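Side-chain contacts in short-chain type dehydrogenase/reductase (Mycobacterium ulcerans, PDB 3SVT), which probably works as an NAD-dependent oxidoreductase of the short-chain dehydrogenase/reductase family, although its substrate is not established: residues A153-H158 with V249-G254; N125-V130 with S169-L174; I23-A28 with V52-A57; R12-T17 with F236-A241; V38-V41 with K47-G50. All coordinates share one frame; numbering follows the deposited sequence.

Interaction 1: residues A153-H158 with V249-G254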
# COMPACT_ATOMS: atom_id res chain seq x y z
N ALA B 153 -12.89 -6.84 0.67
CA ALA B 153 -13.39 -6.05 -0.44
C ALA B 153 -12.69 -4.69 -0.55
O ALA B 153 -12.57 -4.16 -1.65
CB ALA B 153 -14.91 -5.90 -0.38
N ALA B 154 -12.19 -4.15 0.57
CA ALA B 154 -11.38 -2.94 0.58
C ALA B 154 -9.94 -3.16 0.14
O ALA B 154 -9.33 -2.24 -0.40
CB ALA B 154 -11.40 -2.24 2.02
N SER B 155 -9.36 -4.33 0.38
CA SER B 155 -7.93 -4.54 0.06
C SER B 155 -7.75 -5.11 -1.34
O SER B 155 -6.72 -4.89 -1.95
CB SER B 155 -7.25 -5.47 1.07
OG SER B 155 -7.89 -6.72 1.15
N ASN B 156 -8.75 -5.84 -1.83
CA ASN B 156 -8.69 -6.47 -3.14
C ASN B 156 -10.01 -6.19 -3.87
O ASN B 156 -11.08 -6.51 -3.35
CB ASN B 156 -8.43 -7.99 -3.00
CG ASN B 156 -7.12 -8.30 -2.25
OD1 ASN B 156 -6.99 -8.03 -1.04
ND2 ASN B 156 -6.13 -8.85 -2.97
N THR B 157 -9.95 -5.57 -5.05
CA THR B 157 -11.16 -5.32 -5.86
C THR B 157 -12.03 -6.59 -6.06
O THR B 157 -11.52 -7.66 -6.46
CB THR B 157 -10.82 -4.77 -7.26
OG1 THR B 157 -9.86 -5.63 -7.91
CG2 THR B 157 -10.27 -3.29 -7.15
N HIS B 158 -13.32 -6.45 -5.73
CA HIS B 158 -14.31 -7.47 -5.91
C HIS B 158 -15.19 -6.99 -7.06
O HIS B 158 -16.10 -6.17 -6.86
CB HIS B 158 -15.18 -7.64 -4.64
CG HIS B 158 -14.50 -8.36 -3.51
ND1 HIS B 158 -13.16 -8.20 -3.22
CD2 HIS B 158 -14.99 -9.22 -2.58
CE1 HIS B 158 -12.85 -8.94 -2.17
NE2 HIS B 158 -13.94 -9.57 -1.76
N VAL B 249 -4.27 -1.57 9.65
CA VAL B 249 -5.35 -2.14 8.85
C VAL B 249 -4.96 -3.59 8.55
O VAL B 249 -4.08 -3.83 7.74
CB VAL B 249 -5.60 -1.36 7.55
CG1 VAL B 249 -6.64 -2.09 6.68
CG2 VAL B 249 -6.05 0.05 7.84
N ILE B 250 -5.59 -4.55 9.22
CA ILE B 250 -5.07 -5.93 9.35
C ILE B 250 -6.06 -6.95 8.78
O ILE B 250 -7.23 -6.98 9.22
CB ILE B 250 -4.82 -6.25 10.86
CG1 ILE B 250 -3.81 -5.28 11.47
CG2 ILE B 250 -4.31 -7.68 11.03
CD1 ILE B 250 -3.64 -5.38 13.04
N ASN B 251 -5.63 -7.76 7.81
CA ASN B 251 -6.50 -8.76 7.24
C ASN B 251 -6.49 -10.04 8.06
O ASN B 251 -5.43 -10.50 8.46
CB ASN B 251 -6.15 -9.10 5.77
CG ASN B 251 -6.63 -8.05 4.79
OD1 ASN B 251 -6.48 -6.86 5.04
ND2 ASN B 251 -7.18 -8.48 3.65
N VAL B 252 -7.69 -10.57 8.32
CA VAL B 252 -7.92 -11.90 8.92
C VAL B 252 -8.64 -12.70 7.84
O VAL B 252 -9.91 -12.75 7.80
CB VAL B 252 -8.76 -11.82 10.19
CG1 VAL B 252 -9.09 -13.23 10.72
CG2 VAL B 252 -8.02 -10.99 11.27
N ASP B 253 -7.86 -13.26 6.93
CA ASP B 253 -8.42 -13.73 5.64
C ASP B 253 -7.78 -14.99 5.06
O ASP B 253 -8.02 -15.34 3.90
CB ASP B 253 -8.34 -12.58 4.64
CG ASP B 253 -6.92 -12.26 4.20
OD1 ASP B 253 -5.95 -12.92 4.65
OD2 ASP B 253 -6.80 -11.33 3.37
N GLY B 254 -6.99 -15.71 5.86
CA GLY B 254 -6.30 -16.91 5.37
C GLY B 254 -5.21 -16.66 4.33
O GLY B 254 -4.72 -17.59 3.69
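Ser155, at the end of helix 152-155, and Asn251, on strand 249-252, meet through one polar bond between side chains. From CB of Asn251 the chain leads toward the helix, and the first torsion, with CG anti to the carbonyl carbon (chi1 -77°), brings the amide up to the serine hydroxyl. CG itself comes only to 4.1 Å from Ser155 OG. Of its two branches, OD1 stays just as distant from that hydroxyl, whereas ND2 turns to it. Asn251 ND2 donates a hydrogen bond to Ser155 OG over 3.1 Å, nearly straight (165°), and the oxygen lies close to the amide plane. A second N-H of ND2 goes to Asp253 OD2, 2.9 Å away and again near the amide plane, although the carboxylate is approached from above its own plane. With both N-H groups used, the amide is fixed in its rotation.

On the other side, Ser155 OG donates a hydrogen bond to Asn156 OD1 at 2.7 Å, arriving in the carbonyl plane. The backbone oxygen of Ile152 is a second acceptor for this hydroxyl, so the two oxygens must share its one hydrogen. Asn156 and Asp253 each reach Met257, through its O and N respectively, so the loop after the strand is tied to both partners. The backbone N of Asn251 is bonded to Gln248 of the second subunit.

Asn251 ND2 thus donates two ways, and the hydroxyl accepts from it while donating to Asn156 OD1, which implies specific pairing by polar groups rather than a joint made by burying apolar surface.

Interaction 2: residues N125-V130 with S169-L174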
# COMPACT_ATOMS: atom_id res chain seq x y z
N ASN B 125 -21.29 7.10 6.76
CA ASN B 125 -21.84 8.04 7.73
C ASN B 125 -22.04 7.33 9.07
O ASN B 125 -21.63 7.84 10.10
CB ASN B 125 -23.12 8.69 7.22
CG ASN B 125 -22.92 9.40 5.89
OD1 ASN B 125 -21.82 9.85 5.59
ND2 ASN B 125 -23.96 9.45 5.07
N GLY B 126 -22.62 6.13 9.03
CA GLY B 126 -22.83 5.29 10.21
C GLY B 126 -21.57 5.12 11.05
O GLY B 126 -21.60 5.36 12.25
N THR B 127 -20.48 4.73 10.41
CA THR B 127 -19.18 4.62 11.07
C THR B 127 -18.72 5.93 11.69
O THR B 127 -18.25 5.97 12.83
CB THR B 127 -18.10 4.12 10.13
OG1 THR B 127 -18.49 2.88 9.53
CG2 THR B 127 -16.80 3.94 10.88
N MET B 128 -18.87 7.03 10.94
CA MET B 128 -18.45 8.32 11.43
C MET B 128 -19.19 8.69 12.71
O MET B 128 -18.58 9.13 13.69
CB MET B 128 -18.66 9.38 10.38
CG MET B 128 -18.14 10.70 10.77
SD MET B 128 -19.19 11.75 11.84
CE MET B 128 -20.22 12.56 10.63
N TYR B 129 -20.51 8.48 12.72
CA TYR B 129 -21.28 8.80 13.93
C TYR B 129 -20.79 7.99 15.14
O TYR B 129 -20.60 8.54 16.23
CB TYR B 129 -22.78 8.63 13.75
CG TYR B 129 -23.38 9.30 12.55
CD1 TYR B 129 -22.90 10.50 12.06
CD2 TYR B 129 -24.45 8.73 11.89
CE1 TYR B 129 -23.47 11.10 10.96
CE2 TYR B 129 -25.01 9.31 10.80
CZ TYR B 129 -24.51 10.49 10.33
OH TYR B 129 -25.09 11.07 9.22
N VAL B 130 -20.61 6.69 14.93
CA VAL B 130 -20.14 5.83 16.01
C VAL B 130 -18.79 6.28 16.54
O VAL B 130 -18.60 6.38 17.75
CB VAL B 130 -20.10 4.34 15.58
CG1 VAL B 130 -19.41 3.50 16.64
CG2 VAL B 130 -21.54 3.82 15.37
N SER B 169 -13.20 0.87 2.01
CA SER B 169 -11.96 1.67 1.85
C SER B 169 -12.03 3.02 2.58
O SER B 169 -11.04 3.44 3.21
CB SER B 169 -11.62 1.92 0.39
OG SER B 169 -11.25 0.72 -0.25
N ALA B 170 -13.18 3.69 2.50
CA ALA B 170 -13.37 4.95 3.21
C ALA B 170 -13.23 4.77 4.69
O ALA B 170 -12.64 5.60 5.39
CB ALA B 170 -14.75 5.61 2.91
N VAL B 171 -13.85 3.70 5.17
CA VAL B 171 -13.84 3.39 6.60
C VAL B 171 -12.45 3.09 7.08
O VAL B 171 -12.07 3.51 8.17
CB VAL B 171 -14.76 2.21 6.89
CG1 VAL B 171 -14.48 1.62 8.25
CG2 VAL B 171 -16.21 2.67 6.77
N ASP B 172 -11.67 2.38 6.27
CA ASP B 172 -10.28 2.13 6.65
C ASP B 172 -9.50 3.42 6.76
O ASP B 172 -8.77 3.64 7.73
CB ASP B 172 -9.62 1.10 5.73
CG ASP B 172 -10.29 -0.27 5.86
OD1 ASP B 172 -10.67 -0.62 6.97
OD2 ASP B 172 -10.52 -0.96 4.86
N HIS B 173 -9.72 4.33 5.81
CA HIS B 173 -9.05 5.60 5.89
C HIS B 173 -9.48 6.38 7.14
O HIS B 173 -8.64 7.01 7.79
CB HIS B 173 -9.27 6.45 4.63
CG HIS B 173 -8.45 7.70 4.62
ND1 HIS B 173 -7.19 7.76 4.05
CD2 HIS B 173 -8.67 8.92 5.16
CE1 HIS B 173 -6.69 8.96 4.24
NE2 HIS B 173 -7.56 9.68 4.92
N LEU B 174 -10.78 6.33 7.46
CA LEU B 174 -11.29 7.06 8.63
C LEU B 174 -10.67 6.55 9.94
O LEU B 174 -10.38 7.33 10.84
CB LEU B 174 -12.83 6.99 8.69
CG LEU B 174 -13.54 7.59 9.90
CD1 LEU B 174 -13.22 9.05 10.08
CD2 LEU B 174 -15.03 7.39 9.71
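No flat group enters the seam where Thr127 and Met128 meet Val171 and Leu174; the ring of Tyr129 is turned elsewhere, with Asn125 O lying 3.3 Å above one face, over the ring centre. The contact is therefore made by methyls and short branches. Thr127 meets Val171 at an oblique angle, its OG1 being 3.6 Å from Val171 CG2. That hydroxyl has polar partners of its own in Asn123 O and His97 NE2, so the valine methyl merely lies against it. With CG2 anti to the backbone N, Thr127 puts its methyl 4.1 Å from Leu174 CD2. The same CD2 lies 3.9 Å from Met128 CA and also close to Met128 CB, fitting against the root of a side chain whose bent end leads away to Val111 of the third subunit.

The two helical segments run nearly parallel, crossing at -21° with axes 10.3 Å apart. The third subunit also binds Asn125 and Tyr129 through its Trp116 and Arg117, and packs its Val166 and Ser169 on Ala170 and His173. Paired long helices meeting their copies in this way are typical of the four-helix bundle interface of classical short-chain dehydrogenases/reductases.

Interaction 3: residues I23-A28 with V52-A57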
# COMPACT_ATOMS: atom_id res chain seq x y z
N ILE B 23 -20.51 -11.62 13.16
CA ILE B 23 -19.26 -11.23 13.80
C ILE B 23 -19.47 -10.48 15.11
O ILE B 23 -18.84 -10.77 16.12
CB ILE B 23 -18.41 -10.39 12.83
CG1 ILE B 23 -17.94 -11.28 11.67
CG2 ILE B 23 -17.24 -9.74 13.56
CD1 ILE B 23 -17.11 -10.57 10.63
N GLY B 24 -20.36 -9.50 15.10
CA GLY B 24 -20.62 -8.73 16.30
C GLY B 24 -21.03 -9.58 17.49
O GLY B 24 -20.55 -9.36 18.61
N LYS B 25 -21.90 -10.55 17.26
CA LYS B 25 -22.35 -11.46 18.34
C LYS B 25 -21.17 -12.25 18.92
O LYS B 25 -21.04 -12.39 20.15
CB LYS B 25 -23.43 -12.41 17.81
CG LYS B 25 -24.09 -13.35 18.80
CD LYS B 25 -25.18 -14.16 18.03
CE LYS B 25 -25.80 -15.28 18.83
NZ LYS B 25 -26.68 -16.14 17.94
N GLY B 26 -20.31 -12.74 18.03
CA GLY B 26 -19.09 -13.44 18.45
C GLY B 26 -18.14 -12.56 19.25
O GLY B 26 -17.52 -13.01 20.20
N VAL B 27 -18.01 -11.30 18.86
CA VAL B 27 -17.13 -10.40 19.57
C VAL B 27 -17.68 -10.12 20.98
O VAL B 27 -16.93 -10.13 21.97
CB VAL B 27 -16.92 -9.07 18.78
CG1 VAL B 27 -16.24 -8.06 19.66
CG2 VAL B 27 -16.12 -9.32 17.47
N ALA B 28 -18.99 -9.87 21.04
CA ALA B 28 -19.70 -9.66 22.27
C ALA B 28 -19.61 -10.90 23.18
O ALA B 28 -19.37 -10.78 24.39
CB ALA B 28 -21.19 -9.32 21.96
N VAL B 52 -28.98 -11.30 23.87
CA VAL B 52 -28.69 -10.93 25.26
C VAL B 52 -28.95 -12.06 26.25
O VAL B 52 -28.15 -12.30 27.15
CB VAL B 52 -29.48 -9.67 25.69
CG1 VAL B 52 -29.57 -9.55 27.21
CG2 VAL B 52 -28.84 -8.39 25.06
N GLN B 53 -30.06 -12.77 26.09
CA GLN B 53 -30.41 -13.86 27.00
C GLN B 53 -29.39 -15.00 26.82
O GLN B 53 -28.95 -15.61 27.79
CB GLN B 53 -31.86 -14.33 26.78
N GLU B 54 -29.01 -15.25 25.57
CA GLU B 54 -27.92 -16.18 25.24
C GLU B 54 -26.54 -15.78 25.80
O GLU B 54 -25.88 -16.56 26.50
CB GLU B 54 -27.84 -16.31 23.72
CG GLU B 54 -26.89 -17.36 23.21
CD GLU B 54 -26.90 -17.41 21.70
OE1 GLU B 54 -28.00 -17.24 21.12
OE2 GLU B 54 -25.82 -17.59 21.10
N LEU B 55 -26.10 -14.57 25.51
CA LEU B 55 -24.83 -14.06 26.05
C LEU B 55 -24.78 -14.06 27.58
O LEU B 55 -23.70 -14.12 28.16
CB LEU B 55 -24.57 -12.64 25.54
N GLU B 56 -25.94 -13.98 28.23
CA GLU B 56 -26.01 -13.93 29.69
C GLU B 56 -25.59 -15.27 30.32
O GLU B 56 -25.13 -15.30 31.47
CB GLU B 56 -27.43 -13.57 30.15
CG GLU B 56 -27.49 -12.46 31.20
CD GLU B 56 -28.91 -11.98 31.47
OE1 GLU B 56 -29.74 -12.04 30.53
OE2 GLU B 56 -29.20 -11.57 32.61
N ALA B 57 -25.78 -16.36 29.59
CA ALA B 57 -25.36 -17.70 30.03
C ALA B 57 -23.84 -17.75 30.21
O ALA B 57 -23.33 -18.27 31.21
CB ALA B 57 -25.81 -18.75 29.03
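Lys25 and Glu54 reach for each other across the outer side of two helices and form a single, rather long salt bridge. Lys25 NZ is equally far from the two carboxylate oxygens, 3.6 Å from Glu54 OE2 and 3.6 Å from Glu54 OE1, which suits an electrostatic pairing without a directed hydrogen bond. The shortest approach is instead made by the neighbouring methylene, with Lys25 CE 3.2 Å from Glu54 OE2. Because the ammonium's charge spreads partly over CE, this oxygen probably gains from that contact as well.

Both chains leave their helices with CG anti to the backbone N and stay extended beyond it, so the charged ends meet while the chains cross at about a right angle. Glu54 is exposed and also touches a crystal neighbour, so its conformation may owe something to the lattice; a solvent-facing pair of this length is likely to be mobile and modest in strength.

Just before Lys25 in the chain, Gly24 completes the TGxxxGxG sequence that begins at Thr17, which in this family usually cradles the dinucleotide cofactor. Beneath the bridge the helices rest on the sheet: Ala28 of helix 22-33 and Val52 of helix 45-57 both touch Ile40 of strand 37-42, while Val52 also reaches Ile65 of strand 64-69. The ion pair thus spans two neighbouring helices on one face of the Rossmann sheet.

Interaction 4: residues R12-T17 with F236-A241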
# COMPACT_ATOMS: atom_id res chain seq x y z
N ARG B 12 -14.16 -3.88 32.56
CA ARG B 12 -14.09 -2.91 31.47
C ARG B 12 -15.39 -2.98 30.71
O ARG B 12 -16.01 -4.04 30.66
CB ARG B 12 -12.90 -3.20 30.54
CG ARG B 12 -11.55 -3.05 31.25
CD ARG B 12 -10.37 -3.21 30.28
NE ARG B 12 -9.09 -3.22 31.00
CZ ARG B 12 -7.90 -2.98 30.45
NH1 ARG B 12 -7.78 -2.71 29.14
NH2 ARG B 12 -6.81 -3.02 31.21
N THR B 13 -15.78 -1.85 30.09
CA THR B 13 -17.04 -1.72 29.38
C THR B 13 -16.80 -1.45 27.91
O THR B 13 -15.97 -0.62 27.57
CB THR B 13 -17.91 -0.60 29.97
OG1 THR B 13 -18.02 -0.80 31.39
CG2 THR B 13 -19.33 -0.61 29.34
N TYR B 14 -17.54 -2.16 27.06
CA TYR B 14 -17.39 -2.04 25.61
C TYR B 14 -18.73 -1.88 24.91
O TYR B 14 -19.73 -2.43 25.35
CB TYR B 14 -16.67 -3.26 25.03
CG TYR B 14 -15.32 -3.45 25.64
CD1 TYR B 14 -14.21 -2.81 25.12
CD2 TYR B 14 -15.16 -4.23 26.79
CE1 TYR B 14 -12.95 -2.97 25.72
CE2 TYR B 14 -13.93 -4.38 27.39
CZ TYR B 14 -12.82 -3.75 26.85
OH TYR B 14 -11.59 -3.91 27.47
N LEU B 15 -18.73 -1.13 23.81
CA LEU B 15 -19.86 -1.04 22.89
C LEU B 15 -19.57 -1.90 21.65
O LEU B 15 -18.50 -1.81 21.04
CB LEU B 15 -20.08 0.41 22.47
CG LEU B 15 -21.23 0.62 21.48
CD1 LEU B 15 -22.57 0.44 22.22
CD2 LEU B 15 -21.10 1.98 20.83
N VAL B 16 -20.53 -2.74 21.27
CA VAL B 16 -20.41 -3.54 20.04
C VAL B 16 -21.61 -3.32 19.11
O VAL B 16 -22.77 -3.62 19.48
CB VAL B 16 -20.24 -5.02 20.35
CG1 VAL B 16 -20.08 -5.82 19.03
CG2 VAL B 16 -18.98 -5.24 21.27
N THR B 17 -21.34 -2.79 17.93
CA THR B 17 -22.40 -2.51 16.95
C THR B 17 -22.53 -3.71 16.03
O THR B 17 -21.55 -4.43 15.76
CB THR B 17 -22.14 -1.22 16.12
OG1 THR B 17 -21.16 -1.50 15.12
CG2 THR B 17 -21.68 -0.03 17.04
N PHE B 236 -7.72 -8.97 20.94
CA PHE B 236 -6.30 -8.61 21.04
C PHE B 236 -6.10 -7.11 20.84
O PHE B 236 -5.44 -6.47 21.65
CB PHE B 236 -5.45 -9.38 20.04
CG PHE B 236 -4.02 -8.90 19.99
CD1 PHE B 236 -3.16 -9.15 21.05
CD2 PHE B 236 -3.54 -8.18 18.91
CE1 PHE B 236 -1.87 -8.69 21.03
CE2 PHE B 236 -2.23 -7.73 18.90
CZ PHE B 236 -1.41 -7.99 19.97
N LEU B 237 -6.71 -6.54 19.80
CA LEU B 237 -6.53 -5.10 19.59
C LEU B 237 -7.18 -4.22 20.69
O LEU B 237 -6.72 -3.11 20.92
CB LEU B 237 -7.05 -4.67 18.24
CG LEU B 237 -6.31 -5.16 17.01
CD1 LEU B 237 -7.13 -4.82 15.79
CD2 LEU B 237 -4.88 -4.55 16.93
N LEU B 238 -8.26 -4.70 21.34
CA LEU B 238 -8.85 -3.97 22.47
C LEU B 238 -7.97 -4.03 23.72
O LEU B 238 -8.07 -3.15 24.57
CB LEU B 238 -10.24 -4.51 22.83
CG LEU B 238 -11.37 -4.29 21.84
CD1 LEU B 238 -12.56 -5.19 22.18
CD2 LEU B 238 -11.74 -2.80 21.76
N SER B 239 -7.16 -5.08 23.84
CA SER B 239 -6.43 -5.39 25.05
C SER B 239 -5.18 -4.54 25.18
O SER B 239 -4.67 -3.95 24.19
CB SER B 239 -6.01 -6.87 25.08
OG SER B 239 -4.80 -7.07 24.34
N ASP B 240 -4.64 -4.53 26.40
CA ASP B 240 -3.43 -3.80 26.69
C ASP B 240 -2.18 -4.41 26.03
O ASP B 240 -1.15 -3.76 25.94
CB ASP B 240 -3.20 -3.73 28.20
CG ASP B 240 -4.30 -2.95 28.92
OD1 ASP B 240 -5.11 -2.24 28.28
OD2 ASP B 240 -4.34 -3.04 30.16
N ALA B 241 -2.30 -5.65 25.56
CA ALA B 241 -1.23 -6.29 24.82
C ALA B 241 -0.98 -5.64 23.46
O ALA B 241 0.03 -5.92 22.82
CB ALA B 241 -1.49 -7.81 24.67
O HOH W 1 -9.43 -2.50 26.93
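Arg12 reaches Asp240 because its CG stands anti to the carbonyl carbon (chi1 -64°) and the chain then runs extended to NE; Asp240 has the same first torsion, which swings its carboxylate into the path. The guanidinium grips end-on with two nitrogens. Arg12 NH1 binds Asp240 OD1 at 2.8 Å, almost straight along the N-H. The partner bond, from Arg12 NH2 to Asp240 OD2, measures 2.7 Å. Both acceptors lie near the guanidinium plane, but OD1 is met from above the carboxylate plane and OD2 on its syn side, 32° out of that plane, in keeping with a twist of 44° between the two flat groups.

One water joins Arg12 NH1 to two more groups. It accepts from the arginine, donates to Leu238 O at 2.8 Å, and lies 2.6 Å from Tyr14 OH at the edge of the ring. Leu238 slides past Tyr14, its two methyls lying obliquely against the CD1-CE1 part of the ring, with CD1 4.1 Å from Tyr14 CD1. The turn carrying Asp240 is shaped by Ser239, whose OG donates to Phe236 O and accepts from Ala241 N in an ST turn.

Leu238 also leans on Val147 of strand 144-149, and Phe236 stacks on Phe236 of the second subunit. The end of helix 227-238 and its turn thus meet the start of strand 13-17, as helices pack on the parallel sheet of a Rossmann fold.

Interaction 5: residues V38-V41 with K47-G50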
# COMPACT_ATOMS: atom_id res chain seq x y z
N VAL B 38 -20.67 -5.48 28.18
CA VAL B 38 -20.89 -5.15 26.80
C VAL B 38 -22.31 -4.60 26.61
O VAL B 38 -23.26 -5.13 27.18
CB VAL B 38 -20.70 -6.37 25.91
CG1 VAL B 38 -20.91 -5.99 24.43
CG2 VAL B 38 -19.31 -6.99 26.13
N MET B 39 -22.43 -3.54 25.82
CA MET B 39 -23.69 -3.15 25.20
C MET B 39 -23.60 -3.46 23.71
O MET B 39 -22.68 -2.98 23.01
CB MET B 39 -23.98 -1.66 25.39
CG MET B 39 -25.40 -1.27 24.99
SD MET B 39 -25.75 0.49 25.10
CE MET B 39 -26.06 0.64 26.86
N ILE B 40 -24.53 -4.29 23.24
CA ILE B 40 -24.71 -4.55 21.82
C ILE B 40 -25.82 -3.66 21.25
O ILE B 40 -26.90 -3.55 21.83
CB ILE B 40 -25.04 -6.02 21.49
CG1 ILE B 40 -26.25 -6.53 22.31
CG2 ILE B 40 -23.80 -6.89 21.73
CD1 ILE B 40 -26.69 -7.95 21.92
N VAL B 41 -25.55 -3.01 20.13
CA VAL B 41 -26.57 -2.21 19.48
C VAL B 41 -26.74 -2.74 18.05
O VAL B 41 -25.82 -3.36 17.49
CB VAL B 41 -26.20 -0.73 19.50
CG1 VAL B 41 -26.03 -0.23 20.92
CG2 VAL B 41 -24.95 -0.45 18.67
N LYS B 47 -33.64 -9.77 17.58
CA LYS B 47 -32.31 -10.39 17.61
C LYS B 47 -31.49 -9.90 18.79
O LYS B 47 -30.80 -10.68 19.42
CB LYS B 47 -31.52 -10.09 16.35
CG LYS B 47 -31.91 -10.89 15.13
CD LYS B 47 -30.96 -10.56 13.96
CE LYS B 47 -31.60 -10.81 12.59
NZ LYS B 47 -32.05 -12.23 12.37
N LEU B 48 -31.53 -8.60 19.04
CA LEU B 48 -30.74 -8.04 20.12
C LEU B 48 -31.13 -8.68 21.46
O LEU B 48 -30.26 -9.09 22.21
CB LEU B 48 -30.88 -6.51 20.17
CG LEU B 48 -30.16 -5.73 19.04
CD1 LEU B 48 -30.47 -4.25 19.17
CD2 LEU B 48 -28.64 -5.98 19.00
N ALA B 49 -32.44 -8.77 21.73
CA ALA B 49 -32.96 -9.38 22.97
C ALA B 49 -32.58 -10.85 23.07
O ALA B 49 -32.13 -11.32 24.13
CB ALA B 49 -34.49 -9.23 23.05
N GLY B 50 -32.77 -11.57 21.96
CA GLY B 50 -32.36 -12.96 21.86
C GLY B 50 -30.90 -13.15 22.19
O GLY B 50 -30.56 -13.96 23.07
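Ile40 and Leu48 interlock between strand 37-42 and the helix that follows it, their alpha carbons 7.2 Å apart. Leu48 is buried and supplies nearly all that segment 47-50 gives to the contact. The close part belongs to three methyl groups. Ile40 CD1 lies 3.8 Å from Leu48 O, pressed against the helix backbone, and 4.0 Å from Leu48 CD2 as the two side chains slide past each other in opposite directions. The leucine tip goes further and rests against the strand backbone: its CD2 is 3.9 Å from Val41 C, with CD1 nearby at 4.2 Å from the same carbon. Val41 takes part through its main chain alone, since its side chain points away to the other face of the sheet, where it meets Leu15 and Thr17.

The torsion of Ile40 explains this placing. CG1 sits between the backbone N and the carbonyl carbon (chi1 53°), which sends CD1 to the helix. Tyr67 touches both Ile40 and Leu48, so all three elements of the beta-alpha-beta unit, strand 37-42, helix 45-57 and strand 64-69, share one apolar seam; this is the second strand and its crossover helix in the Rossmann fold.

The outer side of the helix makes no contact with the strand. Lys47 leads its long chain away and is exposed, Ala49 points its methyl outward and touches a crystal neighbour, and at Gly50 the backbone itself is exposed.

From the N terminus, strand 13-17 opens interaction 4, the longest loop of the five and the last but one to close. Interaction 3 opens next, on helix 22-33, and interaction 5 is nested within it; both use helix 45-57 and meet through Ala28, Val52 and Ile40. Interaction 5 also joins interaction 4 directly, since strands 13-17 and 37-42 are neighbours in the sheet. Further on, interaction 2 opens on helix 113-140 and interaction 1 crosses it, opening before 169-174 is reached and closing only at strand 249-252. Interaction 4 closes at 236-241, enclosing interactions 2, 3 and 5 and crossing interaction 1. Together they tie strands 13-17, 37-42 and 249-252 to surrounding helices, and helices to one another.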